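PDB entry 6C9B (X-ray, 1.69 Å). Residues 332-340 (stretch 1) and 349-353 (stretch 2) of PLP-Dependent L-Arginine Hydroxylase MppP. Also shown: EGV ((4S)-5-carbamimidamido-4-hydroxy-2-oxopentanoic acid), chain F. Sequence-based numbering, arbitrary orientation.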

# COMPACT_ATOMS: atom_id res chain seq x y z
N PHE B 332 -12.83 8.68 21.58
CA PHE B 332 -11.43 8.60 21.18
C PHE B 332 -11.04 9.77 20.29
O PHE B 332 -11.42 9.81 19.11
CB PHE B 332 -11.13 7.27 20.49
CG PHE B 332 -11.23 6.10 21.40
CD1 PHE B 332 -10.13 5.68 22.13
CD2 PHE B 332 -12.44 5.42 21.56
CE1 PHE B 332 -10.23 4.60 22.99
CE2 PHE B 332 -12.53 4.34 22.41
CZ PHE B 332 -11.42 3.94 23.13
N ALA B 333 -10.23 10.68 20.82
CA ALA B 333 -9.65 11.77 20.06
C ALA B 333 -8.15 11.49 19.88
O ALA B 333 -7.70 10.35 20.04
CB ALA B 333 -9.93 13.10 20.77
N LEU B 334 -7.40 12.51 19.49
CA LEU B 334 -5.98 12.33 19.21
C LEU B 334 -5.16 13.39 19.94
O LEU B 334 -5.37 14.60 19.70
CB LEU B 334 -5.76 12.40 17.70
CG LEU B 334 -4.52 11.82 17.08
CD1 LEU B 334 -4.45 10.36 17.40
CD2 LEU B 334 -4.60 12.06 15.56
N PRO B 335 -4.23 13.02 20.82
CA PRO B 335 -3.32 14.04 21.37
C PRO B 335 -2.44 14.62 20.29
O PRO B 335 -2.04 13.94 19.35
CB PRO B 335 -2.48 13.28 22.40
CG PRO B 335 -3.20 11.94 22.60
CD PRO B 335 -3.92 11.67 21.32
N CYS B 336 -2.10 15.88 20.46
CA CYS B 336 -1.42 16.57 19.37
C CYS B 336 0.10 16.49 19.42
O CYS B 336 0.73 16.93 18.46
CB CYS B 336 -1.82 18.04 19.36
SG CYS B 336 -3.32 18.25 18.41
N ARG B 337 0.69 16.02 20.52
CA ARG B 337 2.14 16.05 20.67
C ARG B 337 2.85 15.61 19.40
O ARG B 337 3.80 16.25 18.95
CB ARG B 337 2.60 15.15 21.81
CG ARG B 337 2.51 15.74 23.19
CD ARG B 337 2.97 14.73 24.24
NE ARG B 337 4.37 14.29 24.09
CZ ARG B 337 5.42 14.89 24.63
NH1 ARG B 337 5.29 15.99 25.35
NH2 ARG B 337 6.64 14.40 24.42
N GLN B 338 2.42 14.50 18.84
CA GLN B 338 3.26 13.88 17.82
C GLN B 338 3.19 14.54 16.44
O GLN B 338 4.03 14.21 15.60
CB GLN B 338 2.95 12.41 17.73
CG GLN B 338 3.71 11.65 18.83
CD GLN B 338 3.00 10.41 19.31
OE1 GLN B 338 1.78 10.37 19.40
NE2 GLN B 338 3.78 9.39 19.63
N PHE B 339 2.24 15.45 16.20
CA PHE B 339 2.34 16.30 15.01
C PHE B 339 3.54 17.23 15.10
O PHE B 339 4.03 17.70 14.06
CB PHE B 339 1.09 17.16 14.85
CG PHE B 339 -0.16 16.38 14.57
CD1 PHE B 339 -0.47 15.94 13.29
CD2 PHE B 339 -1.06 16.13 15.59
CE1 PHE B 339 -1.63 15.24 13.04
CE2 PHE B 339 -2.23 15.43 15.35
CZ PHE B 339 -2.51 14.99 14.08
N HIS B 340 3.99 17.52 16.31
CA HIS B 340 5.15 18.40 16.50
C HIS B 340 6.38 17.51 16.58
O HIS B 340 7.00 17.29 17.63
CB HIS B 340 4.95 19.26 17.74
CG HIS B 340 3.72 20.10 17.65
ND1 HIS B 340 3.75 21.42 17.23
CD2 HIS B 340 2.42 19.80 17.86
CE1 HIS B 340 2.52 21.90 17.23
NE2 HIS B 340 1.69 20.93 17.59
N HIS B 349 -0.68 20.70 24.94
CA HIS B 349 -1.93 21.20 25.47
C HIS B 349 -3.01 21.27 24.40
O HIS B 349 -3.93 22.08 24.51
CB HIS B 349 -1.71 22.56 26.14
CG HIS B 349 -0.79 22.48 27.31
ND1 HIS B 349 -1.18 21.95 28.53
CD2 HIS B 349 0.51 22.83 27.45
CE1 HIS B 349 -0.16 21.99 29.37
NE2 HIS B 349 0.88 22.52 28.74
N MET B 350 -2.92 20.40 23.40
CA MET B 350 -3.94 20.29 22.36
C MET B 350 -4.35 18.84 22.11
O MET B 350 -3.55 17.91 22.28
CB MET B 350 -3.45 20.90 21.06
CG MET B 350 -3.27 22.39 21.15
SD MET B 350 -2.63 23.05 19.59
CE MET B 350 -0.86 22.77 19.78
N VAL B 351 -5.61 18.67 21.70
CA VAL B 351 -6.07 17.44 21.05
C VAL B 351 -6.63 17.80 19.69
O VAL B 351 -7.00 18.95 19.42
CB VAL B 351 -7.13 16.67 21.87
CG1 VAL B 351 -6.60 16.28 23.22
CG2 VAL B 351 -8.36 17.48 22.02
N ARG B 352 -6.75 16.79 18.84
CA ARG B 352 -7.30 16.95 17.50
C ARG B 352 -8.58 16.13 17.40
O ARG B 352 -8.62 14.98 17.85
CB ARG B 352 -6.31 16.52 16.41
CG ARG B 352 -6.64 17.07 15.05
CD ARG B 352 -5.86 16.38 13.92
NE ARG B 352 -6.34 15.02 13.72
CZ ARG B 352 -5.99 14.23 12.70
NH1 ARG B 352 -6.49 13.01 12.60
NH2 ARG B 352 -5.14 14.66 11.77
N ILE B 353 -9.61 16.73 16.80
CA ILE B 353 -10.93 16.13 16.60
C ILE B 353 -11.18 15.95 15.11
O ILE B 353 -10.97 16.88 14.33
CB ILE B 353 -12.02 17.02 17.22
CG1 ILE B 353 -11.81 17.14 18.72
CG2 ILE B 353 -13.42 16.50 16.92
CD1 ILE B 353 -12.71 18.20 19.35
C10 EGV F . -4.90 11.46 9.96
C02 EGV F . -3.18 6.90 8.66
C03 EGV F . -0.75 6.40 8.35
C06 EGV F . -3.42 8.32 8.20
C07 EGV F . -3.74 9.16 9.46
C09 EGV F . -3.86 10.68 9.17
N01 EGV F . -1.85 6.70 9.21
N04 EGV F . 0.54 6.20 8.89
N05 EGV F . -0.93 6.36 7.05
O08 EGV F . -4.48 8.35 7.33
O11 EGV F . -5.09 12.61 9.62
O12 EGV F . -5.53 10.95 10.91
O13 EGV F . -3.16 11.26 8.35
O HOH W 1 -0.98 16.34 23.27

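Arg-352 and the bound EGV make the most strongly polar contact here: NH1 of Arg-352 donates to O12 of EGV at 2.8 Å and NH2 of Arg-352 donates to O11 of EGV at 3.0 Å, with N-H...O angles of 160° and 158°. The two oxygens sit on the same terminal carbon, C10, so the guanidinium grips the carboxylate end-on, two nitrogens to two oxygens, as suits a planar cation facing a planar anion. O12 lies at the guanidinium edge, near its plane, while Leu-334 and Phe-339 lie over one of its faces.

The backbones pair as a short antiparallel ladder. Leu-334 and Arg-352 form a hydrogen-bonded pair, CA to CA 5.1 Å. Arg-352 N donates to Leu-334 O at 2.7 Å and 160°, a short and nearly straight bond; the return bond, from Leu-334 N to Arg-352 O, is longer at 3.2 Å and more bent at 145°. One step along, Pro-335 and Val-351 form a non-hydrogen-bonded pair, their CA atoms 4.4 Å apart, and their side chains diverge. Proline has no amide hydrogen to give, but in this position none is called for. The ladder's next bond comes from Cys-336, whose N donates to Met-350 O at 3.1 Å and 145°. Leu-334 O also receives a CA-H...O contact from Val-351 CA at 3.2 Å, so this carbonyl is approached by two successive residues of the opposing strand.

Water 1 extends the polar network past the end of the ladder. It accepts from Arg-337 N at 3.2 Å and lies 3.2 Å from Met-350 O, close to both backbones beside the Cys-336 bond. Within stretch 1 the chain then turns: Phe-339 N bonds to Cys-336 O at 3.1 Å and His-340 N to Arg-337 O at 2.9 Å, closing the 3-10 segment and bringing Phe-339 and His-340 back toward the strand.

Packing follows from these positions. Leu-334 and Arg-352 project from the same face of the sheet, and Leu-334 CD2 comes to 3.6 Å from Arg-352 NH1. Phe-339 CZ reaches Arg-352 NH2 at 3.5 Å. Both carbons lie over one face of the guanidinium, whereas NH2 meets the phenyl ring at its edge, near the ring plane; the contact is therefore not a stack of ring on guanidinium. Arg-352 accordingly has the largest area covered by the other stretch, 107 of the 433 Å² buried in total.

Cys-336 points toward the opposing strand, its CB 3.7 Å from Met-350 CB in an apolar contact and its SG 3.6 Å from Val-351 C and 4.0 Å from Arg-352 CB. Farther out, the Met-350 side chain (chi1 m, chi2 t, chi3 m) brings its CE to 3.8 Å from His-340 NE2, an oblique approach to the imidazole. Near the other end of the ladder, Ala-333 CB rests 3.7 Å from Arg-352 O.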